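Local coordinates for protein peroxinectin A (Dictyostelium discoideum, PDB 6ERC) that uses hydrogen peroxide and a bound haem to oxidise phenolic donors to radicals, with iodide and thiocyanate also serving as substrates, at residues A[72-75]-A[76-79]; A[253-256]-A[257-261]; A[262-265]-A[266-270]; A[461-464]-A[465-469]. All coordinates share one frame; numbering follows the deposited sequence.

Contact 1 (A[72-75]-A[76-79]). With HEM (protoporphyrin IX containing Fe), chain F.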
loop_
_atom_site.group_PDB
_atom_site.type_symbol
_atom_site.label_atom_id
_atom_site.label_comp_id
_atom_site.label_asym_id
_atom_site.label_seq_id
_atom_site.Cartn_x
_atom_site.Cartn_y
_atom_site.Cartn_z
ATOM N N PHE A 72 -7.949 -2.949 9.238
ATOM C CA PHE A 72 -6.682 -2.272 9.502
ATOM C C PHE A 72 -5.735 -2.387 8.314
ATOM O O PHE A 72 -5.100 -1.403 7.916
ATOM C CB PHE A 72 -6.033 -2.842 10.765
ATOM C CG PHE A 72 -4.626 -2.363 10.992
ATOM C CD1 PHE A 72 -4.381 -1.094 11.486
ATOM C CD2 PHE A 72 -3.547 -3.187 10.716
ATOM C CE1 PHE A 72 -3.089 -0.652 11.696
ATOM C CE2 PHE A 72 -2.252 -2.752 10.924
ATOM C CZ PHE A 72 -2.023 -1.484 11.415
ATOM N N ASN A 73 -5.611 -3.584 7.738
ATOM C CA ASN A 73 -4.719 -3.738 6.596
ATOM C C ASN A 73 -5.364 -3.261 5.303
ATOM O O ASN A 73 -4.646 -2.936 4.352
ATOM C CB ASN A 73 -4.246 -5.196 6.470
ATOM C CG ASN A 73 -5.267 -6.109 5.824
ATOM O OD1 ASN A 73 -5.572 -5.987 4.635
ATOM N ND2 ASN A 73 -5.768 -7.066 6.597
ATOM N N MET A 74 -6.695 -3.189 5.253
ATOM C CA MET A 74 -7.348 -2.549 4.116
ATOM C C MET A 74 -7.006 -1.066 4.054
ATOM O O MET A 74 -6.823 -0.508 2.966
ATOM C CB MET A 74 -8.860 -2.753 4.195
ATOM C CG MET A 74 -9.302 -4.173 3.885
ATOM S SD MET A 74 -8.904 -4.676 2.195
ATOM C CE MET A 74 -9.538 -6.348 2.190
ATOM N N TRP A 75 -6.906 -0.408 5.211
ATOM C CA TRP A 75 -6.472 0.985 5.211
ATOM C C TRP A 75 -4.992 1.095 4.877
ATOM O O TRP A 75 -4.580 2.018 4.165
ATOM C CB TRP A 75 -6.752 1.643 6.559
ATOM C CG TRP A 75 -6.498 3.112 6.507
ATOM C CD1 TRP A 75 -5.391 3.774 6.950
ATOM C CD2 TRP A 75 -7.362 4.106 5.949
ATOM N NE1 TRP A 75 -5.518 5.122 6.711
ATOM C CE2 TRP A 75 -6.720 5.350 6.097
ATOM C CE3 TRP A 75 -8.621 4.063 5.344
ATOM C CZ2 TRP A 75 -7.295 6.541 5.663
ATOM C CZ3 TRP A 75 -9.190 5.247 4.914
ATOM C CH2 TRP A 75 -8.527 6.469 5.074
ATOM N N GLY A 76 -4.179 0.173 5.394
ATOM C CA GLY A 76 -2.766 0.170 5.047
ATOM C C GLY A 76 -2.548 0.072 3.551
ATOM O O GLY A 76 -1.768 0.830 2.973
ATOM N N GLN A 77 -3.244 -0.863 2.903
ATOM C CA GLN A 77 -3.144 -0.982 1.454
ATOM C C GLN A 77 -3.700 0.259 0.771
ATOM O O GLN A 77 -3.159 0.717 -0.244
ATOM C CB GLN A 77 -3.880 -2.235 0.982
ATOM C CG GLN A 77 -3.676 -2.557 -0.487
ATOM C CD GLN A 77 -4.446 -3.788 -0.919
ATOM O OE1 GLN A 77 -5.156 -4.403 -0.119
ATOM N NE2 GLN A 77 -4.311 -4.155 -2.190
ATOM N N PHE A 78 -4.783 0.817 1.315
ATOM C CA PHE A 78 -5.319 2.069 0.794
ATOM C C PHE A 78 -4.347 3.220 1.008
ATOM O O PHE A 78 -4.257 4.120 0.168
ATOM C CB PHE A 78 -6.660 2.372 1.462
ATOM C CG PHE A 78 -7.334 3.603 0.938
ATOM C CD1 PHE A 78 -8.144 3.540 -0.183
ATOM C CD2 PHE A 78 -7.162 4.822 1.566
ATOM C CE1 PHE A 78 -8.764 4.667 -0.666
ATOM C CE2 PHE A 78 -7.780 5.953 1.085
ATOM C CZ PHE A 78 -8.584 5.875 -0.032
ATOM N N LEU A 79 -3.602 3.198 2.115
ATOM C CA LEU A 79 -2.671 4.280 2.413
ATOM C C LEU A 79 -1.486 4.275 1.454
ATOM O O LEU A 79 -1.081 5.329 0.954
ATOM C CB LEU A 79 -2.195 4.166 3.860
ATOM C CG LEU A 79 -1.132 5.163 4.327
ATOM C CD1 LEU A 79 -1.541 6.600 4.035
ATOM C CD2 LEU A 79 -0.878 4.975 5.817
HETATM C CHA HEM F . 2.896 -3.885 -3.466
HETATM C CHB HEM F . -0.794 -6.997 -3.744
HETATM C CHC HEM F . -2.089 -5.834 0.799
HETATM C CHD HEM F . 1.752 -2.904 1.143
HETATM C C1A HEM F . 2.047 -4.870 -3.907
HETATM C C2A HEM F . 2.180 -5.609 -5.137
HETATM C C3A HEM F . 1.166 -6.474 -5.221
HETATM C C4A HEM F . 0.351 -6.303 -4.040
HETATM C CMA HEM F . 0.886 -7.476 -6.363
HETATM C CAA HEM F . 3.323 -5.414 -6.147
HETATM C CBA HEM F . 4.164 -6.683 -6.110
HETATM C CGA HEM F . 5.559 -6.388 -6.596
HETATM O O1A HEM F . 6.275 -5.589 -5.940
HETATM O O2A HEM F . 5.962 -6.964 -7.637
HETATM C C1B HEM F . -1.467 -6.930 -2.548
HETATM C C2B HEM F . -2.672 -7.659 -2.237
HETATM C C3B HEM F . -3.039 -7.339 -0.984
HETATM C C4B HEM F . -2.069 -6.396 -0.463
HETATM C CMB HEM F . -3.349 -8.611 -3.243
HETATM C CAB HEM F . -4.245 -7.835 -0.154
HETATM C CBB HEM F . -5.100 -8.767 -0.588
HETATM C C1C HEM F . -1.162 -4.946 1.301
HETATM C C2C HEM F . -1.160 -4.360 2.630
HETATM C C3C HEM F . -0.088 -3.542 2.721
HETATM C C4C HEM F . 0.603 -3.599 1.452
HETATM C CMC HEM F . -2.246 -4.702 3.672
HETATM C CAC HEM F . 0.457 -2.646 3.864
HETATM C CBC HEM F . -0.093 -2.495 5.071
HETATM C C1D HEM F . 2.367 -2.882 -0.085
HETATM C C2D HEM F . 3.477 -2.037 -0.461
HETATM C C3D HEM F . 3.791 -2.321 -1.728
HETATM C C4D HEM F . 2.886 -3.337 -2.206
HETATM C CMD HEM F . 4.169 -1.024 0.474
HETATM C CAD HEM F . 4.889 -1.679 -2.594
HETATM C CBD HEM F . 4.304 -0.354 -3.073
HETATM C CGD HEM F . 4.793 -0.009 -4.459
HETATM O O1D HEM F . 4.180 -0.494 -5.444
HETATM O O2D HEM F . 5.784 0.752 -4.594
HETATM N NA HEM F . 0.917 -5.318 -3.260
HETATM N NB HEM F . -1.125 -6.169 -1.447
HETATM N NC HEM F . -0.073 -4.456 0.612
HETATM N ND HEM F . 2.032 -3.660 -1.174
HETATM FE FE HEM F . 0.442 -4.856 -1.326
#

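Contact 2 (A[253-256]-A[257-261])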
loop_
_atom_site.group_PDB
_atom_site.type_symbol
_atom_site.label_atom_id
_atom_site.label_comp_id
_atom_site.label_asym_id
_atom_site.label_seq_id
_atom_site.Cartn_x
_atom_site.Cartn_y
_atom_site.Cartn_z
ATOM N N GLN A 253 -13.145 22.376 -2.586
ATOM C CA GLN A 253 -13.443 22.405 -1.157
ATOM C C GLN A 253 -13.800 21.016 -0.645
ATOM O O GLN A 253 -13.471 20.662 0.493
ATOM C CB GLN A 253 -14.577 23.393 -0.881
ATOM C CG GLN A 253 -14.196 24.854 -1.096
ATOM C CD GLN A 253 -13.349 25.460 0.023
ATOM O OE1 GLN A 253 -12.962 26.627 -0.058
ATOM N NE2 GLN A 253 -13.062 24.683 1.065
ATOM N N SER A 254 -14.478 20.214 -1.469
ATOM C CA SER A 254 -14.774 18.838 -1.082
ATOM C C SER A 254 -13.521 17.972 -1.141
ATOM O O SER A 254 -13.269 17.175 -0.230
ATOM C CB SER A 254 -15.867 18.261 -1.981
ATOM O OG SER A 254 -17.061 19.016 -1.880
ATOM N N ARG A 255 -12.729 18.112 -2.207
ATOM C CA ARG A 255 -11.461 17.394 -2.290
ATOM C C ARG A 255 -10.578 17.704 -1.087
ATOM O O ARG A 255 -9.944 16.802 -0.524
ATOM C CB ARG A 255 -10.740 17.754 -3.591
ATOM C CG ARG A 255 -9.334 17.162 -3.712
ATOM C CD ARG A 255 -8.860 17.070 -5.166
ATOM N NE ARG A 255 -7.950 18.152 -5.545
ATOM C CZ ARG A 255 -6.618 18.079 -5.516
ATOM N NH1 ARG A 255 -6.005 16.970 -5.120
ATOM N NH2 ARG A 255 -5.890 19.123 -5.886
ATOM N N SER A 256 -10.536 18.972 -0.673
ATOM C CA SER A 256 -9.689 19.359 0.449
ATOM C C SER A 256 -10.121 18.664 1.735
ATOM O O SER A 256 -9.275 18.229 2.526
ATOM C CB SER A 256 -9.718 20.878 0.620
ATOM O OG SER A 256 -8.760 21.307 1.570
ATOM N N CYS A 257 -11.433 18.541 1.960
ATOM C CA CYS A 257 -11.920 17.877 3.168
ATOM C C CYS A 257 -11.545 16.400 3.172
ATOM O O CYS A 257 -11.096 15.864 4.192
ATOM C CB CYS A 257 -13.438 18.034 3.292
ATOM S SG CYS A 257 -14.046 19.719 3.485
ATOM N N ILE A 258 -11.740 15.719 2.042
ATOM C CA ILE A 258 -11.459 14.288 1.971
ATOM C C ILE A 258 -9.978 14.021 2.210
ATOM O O ILE A 258 -9.608 13.082 2.926
ATOM C CB ILE A 258 -11.925 13.721 0.616
ATOM C CG1 ILE A 258 -13.445 13.852 0.479
ATOM C CG2 ILE A 258 -11.482 12.269 0.455
ATOM C CD1 ILE A 258 -14.249 13.064 1.508
ATOM N N ILE A 259 -9.109 14.829 1.605
ATOM C CA ILE A 259 -7.676 14.700 1.853
ATOM C C ILE A 259 -7.392 14.812 3.344
ATOM O O ILE A 259 -6.651 14.005 3.916
ATOM C CB ILE A 259 -6.900 15.752 1.040
ATOM C CG1 ILE A 259 -6.981 15.406 -0.447
ATOM C CG2 ILE A 259 -5.448 15.837 1.493
ATOM C CD1 ILE A 259 -6.490 16.493 -1.355
ATOM N N GLU A 260 -7.981 15.817 3.998
ATOM C CA GLU A 260 -7.837 15.944 5.444
ATOM C C GLU A 260 -8.385 14.717 6.162
ATOM O O GLU A 260 -7.805 14.259 7.153
ATOM C CB GLU A 260 -8.546 17.206 5.936
ATOM C CG GLU A 260 -8.692 17.272 7.454
ATOM C CD GLU A 260 -9.240 18.598 7.942
ATOM O OE1 GLU A 260 -9.228 19.575 7.163
ATOM O OE2 GLU A 260 -9.685 18.659 9.107
ATOM N N GLN A 261 -9.510 14.181 5.689
ATOM C CA GLN A 261 -10.081 12.998 6.322
ATOM C C GLN A 261 -9.141 11.806 6.199
ATOM O O GLN A 261 -8.954 11.052 7.162
ATOM C CB GLN A 261 -11.442 12.680 5.705
ATOM C CG GLN A 261 -12.173 11.523 6.367
ATOM C CD GLN A 261 -12.469 11.777 7.833
ATOM O OE1 GLN A 261 -13.508 12.341 8.180
ATOM N NE2 GLN A 261 -11.558 11.359 8.702
#

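Contact 3 (A[262-265]-A[266-270])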
loop_
_atom_site.group_PDB
_atom_site.type_symbol
_atom_site.label_atom_id
_atom_site.label_comp_id
_atom_site.label_asym_id
_atom_site.label_seq_id
_atom_site.Cartn_x
_atom_site.Cartn_y
_atom_site.Cartn_z
ATOM N N ILE A 262 -8.536 11.619 5.024
ATOM C CA ILE A 262 -7.574 10.534 4.850
ATOM C C ILE A 262 -6.382 10.739 5.776
ATOM O O ILE A 262 -5.954 9.819 6.484
ATOM C CB ILE A 262 -7.136 10.434 3.376
ATOM C CG1 ILE A 262 -8.326 10.058 2.488
ATOM C CG2 ILE A 262 -6.017 9.403 3.217
ATOM C CD1 ILE A 262 -8.075 10.246 1.003
ATOM N N GLN A 263 -5.830 11.953 5.788
ATOM C CA GLN A 263 -4.654 12.221 6.606
ATOM C C GLN A 263 -4.937 11.984 8.085
ATOM O O GLN A 263 -4.128 11.363 8.785
ATOM C CB GLN A 263 -4.177 13.653 6.369
ATOM C CG GLN A 263 -3.573 13.876 4.997
ATOM C CD GLN A 263 -3.060 15.286 4.807
ATOM O OE1 GLN A 263 -3.312 16.173 5.625
ATOM N NE2 GLN A 263 -2.322 15.500 3.727
ATOM N N LYS A 264 -6.084 12.462 8.581
ATOM C CA LYS A 264 -6.356 12.387 10.016
ATOM C C LYS A 264 -6.483 10.943 10.485
ATOM O O LYS A 264 -5.960 10.579 11.544
ATOM C CB LYS A 264 -7.624 13.168 10.357
ATOM C CG LYS A 264 -7.803 13.412 11.853
ATOM C CD LYS A 264 -9.163 14.014 12.166
ATOM C CE LYS A 264 -9.315 14.328 13.647
ATOM N NZ LYS A 264 -10.693 14.812 13.962
ATOM N N ILE A 265 -7.189 10.110 9.718
ATOM C CA ILE A 265 -7.316 8.700 10.080
ATOM C C ILE A 265 -5.945 8.039 10.125
ATOM O O ILE A 265 -5.679 7.180 10.974
ATOM C CB ILE A 265 -8.263 7.981 9.099
ATOM C CG1 ILE A 265 -9.705 8.442 9.328
ATOM C CG2 ILE A 265 -8.159 6.461 9.253
ATOM C CD1 ILE A 265 -10.668 8.012 8.253
ATOM N N THR A 266 -5.053 8.428 9.215
ATOM C CA THR A 266 -3.726 7.825 9.178
ATOM C C THR A 266 -2.941 8.145 10.447
ATOM O O THR A 266 -2.384 7.246 11.085
ATOM C CB THR A 266 -2.971 8.306 7.938
ATOM O OG1 THR A 266 -3.690 7.914 6.760
ATOM C CG2 THR A 266 -1.567 7.714 7.889
ATOM N N TYR A 267 -2.894 9.420 10.833
ATOM C CA TYR A 267 -2.009 9.855 11.907
ATOM C C TYR A 267 -2.668 9.877 13.280
ATOM O O TYR A 267 -1.955 9.991 14.283
ATOM C CB TYR A 267 -1.455 11.246 11.598
ATOM C CG TYR A 267 -0.368 11.238 10.548
ATOM C CD1 TYR A 267 -0.650 10.895 9.232
ATOM C CD2 TYR A 267 0.937 11.577 10.870
ATOM C CE1 TYR A 267 0.339 10.885 8.271
ATOM C CE2 TYR A 267 1.932 11.572 9.913
ATOM C CZ TYR A 267 1.626 11.227 8.616
ATOM O OH TYR A 267 2.611 11.223 7.656
ATOM N N ASP A 268 -3.994 9.783 13.359
ATOM C CA ASP A 268 -4.674 9.694 14.645
ATOM C C ASP A 268 -5.115 8.279 14.989
ATOM O O ASP A 268 -5.231 7.952 16.174
ATOM C CB ASP A 268 -5.901 10.615 14.675
ATOM C CG ASP A 268 -5.534 12.079 14.850
ATOM O OD1 ASP A 268 -4.326 12.394 14.924
ATOM O OD2 ASP A 268 -6.459 12.916 14.923
ATOM N N GLU A 269 -5.351 7.434 13.987
ATOM C CA GLU A 269 -5.815 6.072 14.210
ATOM C C GLU A 269 -4.834 5.023 13.710
ATOM O O GLU A 269 -4.429 4.147 14.481
ATOM C CB GLU A 269 -7.184 5.868 13.540
ATOM C CG GLU A 269 -8.314 6.626 14.207
ATOM C CD GLU A 269 -9.653 6.389 13.535
ATOM O OE1 GLU A 269 -9.912 7.007 12.479
ATOM O OE2 GLU A 269 -10.446 5.578 14.057
ATOM N N TYR A 270 -4.430 5.090 12.440
ATOM C CA TYR A 270 -3.645 4.008 11.850
ATOM C C TYR A 270 -2.262 3.916 12.482
ATOM O O TYR A 270 -1.866 2.859 12.987
ATOM C CB TYR A 270 -3.531 4.205 10.336
ATOM C CG TYR A 270 -2.782 3.089 9.644
ATOM C CD1 TYR A 270 -3.410 1.886 9.345
ATOM C CD2 TYR A 270 -1.448 3.235 9.297
ATOM C CE1 TYR A 270 -2.731 0.864 8.718
ATOM C CE2 TYR A 270 -0.759 2.214 8.669
ATOM C CZ TYR A 270 -1.407 1.034 8.383
ATOM O OH TYR A 270 -0.730 0.014 7.760
#

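Contact 4 (A[461-464]-A[465-469])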
loop_
_atom_site.group_PDB
_atom_site.type_symbol
_atom_site.label_atom_id
_atom_site.label_comp_id
_atom_site.label_asym_id
_atom_site.label_seq_id
_atom_site.Cartn_x
_atom_site.Cartn_y
_atom_site.Cartn_z
ATOM N N GLN A 461 9.499 7.625 7.670
ATOM C CA GLN A 461 8.804 8.066 6.466
ATOM C C GLN A 461 7.651 9.003 6.809
ATOM O O GLN A 461 7.578 10.131 6.307
ATOM C CB GLN A 461 8.292 6.855 5.683
ATOM C CG GLN A 461 7.541 7.221 4.413
ATOM C CD GLN A 461 8.392 8.017 3.450
ATOM O OE1 GLN A 461 9.326 7.491 2.848
ATOM N NE2 GLN A 461 8.080 9.297 3.307
ATOM N N PHE A 462 6.733 8.551 7.664
ATOM C CA PHE A 462 5.525 9.324 7.917
ATOM C C PHE A 462 5.808 10.623 8.661
ATOM O O PHE A 462 4.985 11.543 8.612
ATOM C CB PHE A 462 4.513 8.474 8.681
ATOM C CG PHE A 462 3.821 7.456 7.823
ATOM C CD1 PHE A 462 2.977 7.855 6.800
ATOM C CD2 PHE A 462 4.015 6.102 8.030
ATOM C CE1 PHE A 462 2.340 6.925 6.003
ATOM C CE2 PHE A 462 3.379 5.169 7.238
ATOM C CZ PHE A 462 2.540 5.580 6.225
ATOM N N PHE A 463 6.951 10.732 9.337
ATOM C CA PHE A 463 7.350 12.032 9.858
ATOM C C PHE A 463 7.574 13.020 8.722
ATOM O O PHE A 463 7.205 14.196 8.825
ATOM C CB PHE A 463 8.614 11.901 10.702
ATOM C CG PHE A 463 9.064 13.194 11.312
ATOM C CD1 PHE A 463 9.922 14.037 10.627
ATOM C CD2 PHE A 463 8.625 13.569 12.569
ATOM C CE1 PHE A 463 10.337 15.227 11.187
ATOM C CE2 PHE A 463 9.035 14.757 13.133
ATOM C CZ PHE A 463 9.893 15.588 12.440
ATOM N N ARG A 464 8.170 12.556 7.622
ATOM C CA ARG A 464 8.501 13.456 6.526
ATOM C C ARG A 464 7.280 13.794 5.678
ATOM O O ARG A 464 7.095 14.957 5.302
ATOM C CB ARG A 464 9.607 12.845 5.664
ATOM C CG ARG A 464 10.973 12.879 6.336
ATOM C CD ARG A 464 12.085 12.383 5.425
ATOM N NE ARG A 464 11.965 10.959 5.126
ATOM C CZ ARG A 464 11.448 10.452 4.010
ATOM N NH1 ARG A 464 11.394 9.136 3.850
ATOM N NH2 ARG A 464 10.991 11.244 3.052
ATOM N N THR A 465 6.430 12.811 5.370
ATOM C CA THR A 465 5.262 13.099 4.541
ATOM C C THR A 465 4.233 13.972 5.251
ATOM O O THR A 465 3.291 14.435 4.600
ATOM C CB THR A 465 4.594 11.806 4.063
ATOM O OG1 THR A 465 4.571 10.845 5.123
ATOM C CG2 THR A 465 5.338 11.240 2.856
ATOM N N ARG A 466 4.383 14.200 6.554
ATOM C CA ARG A 466 3.614 15.211 7.269
ATOM C C ARG A 466 4.367 16.532 7.374
ATOM O O ARG A 466 3.819 17.588 7.044
ATOM C CB ARG A 466 3.255 14.707 8.673
ATOM C CG ARG A 466 2.646 15.769 9.574
ATOM C CD ARG A 466 2.038 15.174 10.835
ATOM N NE ARG A 466 3.033 14.939 11.878
ATOM C CZ ARG A 466 2.760 14.435 13.080
ATOM N NH1 ARG A 466 1.516 14.103 13.403
ATOM N NH2 ARG A 466 3.731 14.260 13.964
ATOM N N ALA A 467 5.624 16.489 7.822
ATOM C CA ALA A 467 6.389 17.714 8.024
ATOM C C ALA A 467 6.736 18.392 6.706
ATOM O O ALA A 467 6.789 19.625 6.643
ATOM C CB ALA A 467 7.660 17.407 8.814
ATOM N N GLY A 468 6.981 17.616 5.656
ATOM C CA GLY A 468 7.305 18.174 4.360
ATOM C C GLY A 468 6.117 18.551 3.507
ATOM O O GLY A 468 6.297 18.967 2.360
ATOM N N ASP A 469 4.904 18.419 4.035
ATOM C CA ASP A 469 3.687 18.712 3.290
ATOM C C ASP A 469 3.235 20.136 3.601
ATOM O O ASP A 469 2.904 20.453 4.750
ATOM C CB ASP A 469 2.591 17.705 3.634
ATOM C CG ASP A 469 1.387 17.818 2.722
ATOM O OD1 ASP A 469 1.311 18.788 1.941
ATOM O OD2 ASP A 469 0.515 16.928 2.782
#

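Contact 1 (A[72-75]-A[76-79])
Gln77 N points at Asn73 O, one helical turn back, in a nearly straight hydrogen bond of 2.9 Å with an N-H...O angle of 167°. The same oxygen borders the haem: the methyl HEM CMC touches Asn73 O at 3.1 Å. Asn73 also lays its side chain along this methyl, while its ND2 bonds to Glu353. Gln77 carries the contact onto the porphyrin. Its chain is fully extended from a chi1 of -172°, which lays the carboxamide nearly parallel to the porphyrin, over the face of one pyrrole. There Gln77 NE2 lies 3.6 Å from HEM C3B, and Gln77 OE1 is 3.5 Å from HEM CHC. Its polar atoms have weak hydrogen bonds to Asn217 and Glu216. Gly76, with no side chain, lets the vinyl carbon HEM CBC come to 3.8 Å from Gly76 CA. Away from the haem, Phe78 CD2 sits over the outer part of one face of the Trp75 indole, 3.9 Å from Trp75 CZ3. The two rings, 33° apart, meet obliquely. This side of the helix is buried against helices 218-241 and 247-275. A helix with a glutamine flat over the porphyrin, one turn before the probable proton acceptor His81, is characteristic of the distal haem pocket in animal haem peroxidases.

Contact 2 (A[253-256]-A[257-261])
Gln253 O meets both the amide and the sulfur of Cys257, one helical turn on. Cys257 N donates to Gln253 O at 3.3 Å. Cys257 SG is 3.2 Å from Gln253 O, because its chi1 of -63° keeps the sulfur beside the backbone N. This sulfur brings no proton, as it is bound to Cys485 in a disulfide. The next three bonds are straighter. Ile258 N reaches Ser254 O at 3.1 Å, Ile259 N reaches Arg255 O at 3.0 Å and Glu260 N reaches Ser256 O at 3.1 Å. The polar side-chain ends look elsewhere. Ser254 OG pairs with Val250 O and Ser256 OG with Asn482, while Gln253 is held by Arg249 and Val481 O. Glu260 bonds weakly to Asn482 and Thr487, and Gln261 NE2 bonds to Thr488 O. Arg255 and Ile259 lie alongside each other. Ile259 CD1 packs on the aliphatic stem, 3.8 Å from Arg255 CG, and the Arg255 chain then bends so that NE bonds to Gln252. The contact is a regular stretch of alpha helix 247-275, buried against helix 218-241 on one side and tied on another to the segment after helix 476-481 by a disulfide and hydrogen bonds.

Contact 3 (A[262-265]-A[266-270])
A pi-type turn widens helix 247-275 at residues 266-270, and Ile265 O is its pivot. This oxygen accepts two amides. Glu269 N approaches Ile265 O at 3.0 Å from well above the carbonyl plane. Tyr270 N, one residue further on, comes to Ile265 O at 2.8 Å with an N-H...O angle of 161°, and this i to i+5 bond marks the wider turn. Just before it, Ile262 O is also doubly gripped. Thr266 N donates at 3.2 Å and Thr266 OG1 at 3.0 Å to Ile262 O, from opposite faces of the carbonyl plane. The threonine hydroxyl can do this because its chi1 of -61° folds it back beside its own backbone N. A weak bond from Trp75 NE1 also reaches Thr266 OG1. On the outer side, the stretched Lys264 chain passes Asp268, whose OD2 lies 3.4 Å from Lys264 CG. The charges stay apart: Lys264 NZ is 4.7 Å from Asp268 OD2, so any attraction is probably modest. Glu269 extends across Ile265, with Glu269 OE1 3.5 Å from Ile265 CG1, and the same oxygen takes the amide of Phe490. At the end of the turn, Tyr270 stacks on Phe72 and touches the haem. The whole is typical of a pi bulge within a long alpha helix, here ending at Tyr270, a residue of the haem pocket.

Contact 4 (A[461-464]-A[465-469])
This is the last turn of helix 452-467, where the alpha helix unwinds into a loop beside helix 247-275. The backbone bonds show the ending. Thr465 N still donates to Gln461 O at 3.1 Å. Arg466 N reaches Phe462 O only weakly, at 3.4 Å and 136°. Phe462 O has a second donor in Tyr267 OH of the neighbouring helix, which probably offsets that long bond. Ala467 N then bonds to Phe463 O at 3.0 Å, and Gly468 N closes the turn on Arg464 O at 2.7 Å. Thr465 sits at the centre of the side-chain contacts. Its chi1 of 41° places OG1 between the backbone N and the carbonyl carbon, turned toward the preceding turn. There Thr465 OG1 lies 3.3 Å from Phe462 CA, and it is hydrogen-bonded to Tyr267 OH. Its methyl branch lies beside the backbone N, with Thr465 CG2 3.4 Å from Gln461 NE2 where the two side chains cross at about a right angle. Ala467 CB meets Phe463 CE1 loosely at 4.2 Å. Arg464 bends back to place NH1 in a weak bond to Gln461 OE1, which also takes the amide of Ser293. Arg464 NE forms a salt bridge with Glu460, and Arg464 NH2 reaches Gln291 O and Asn289 O. Arg466 reaches Pro279 O, and Asp469 forms a salt bridge with Arg5. The chemistry implies a helix end whose polar side chains are tied to the surrounding loops and to helix 247-275, alongside the packing of Phe462.

How the contacts relate
All four contacts are local turns of helices, but they sit at different depths. Contact 1 is the most central and faces the haem. Contacts 2 and 3 follow one another on helix 247-275, which runs inward toward the haem. Contact 2 is regular and fastened by a disulfide; contact 3 is distorted, with a charged pair on its outer side. Contact 4 ends another helix, 452-467, and combines mostly sound backbone bonds with arginine and aspartate links to loops. Contact 3 packs on contact 1 through aromatic rings and Leu79, and on contact 4 through a tyrosine hydroxyl. Contacts 1 and 4 also meet, through Leu79 and Phe462. Contact 2 touches neither of them.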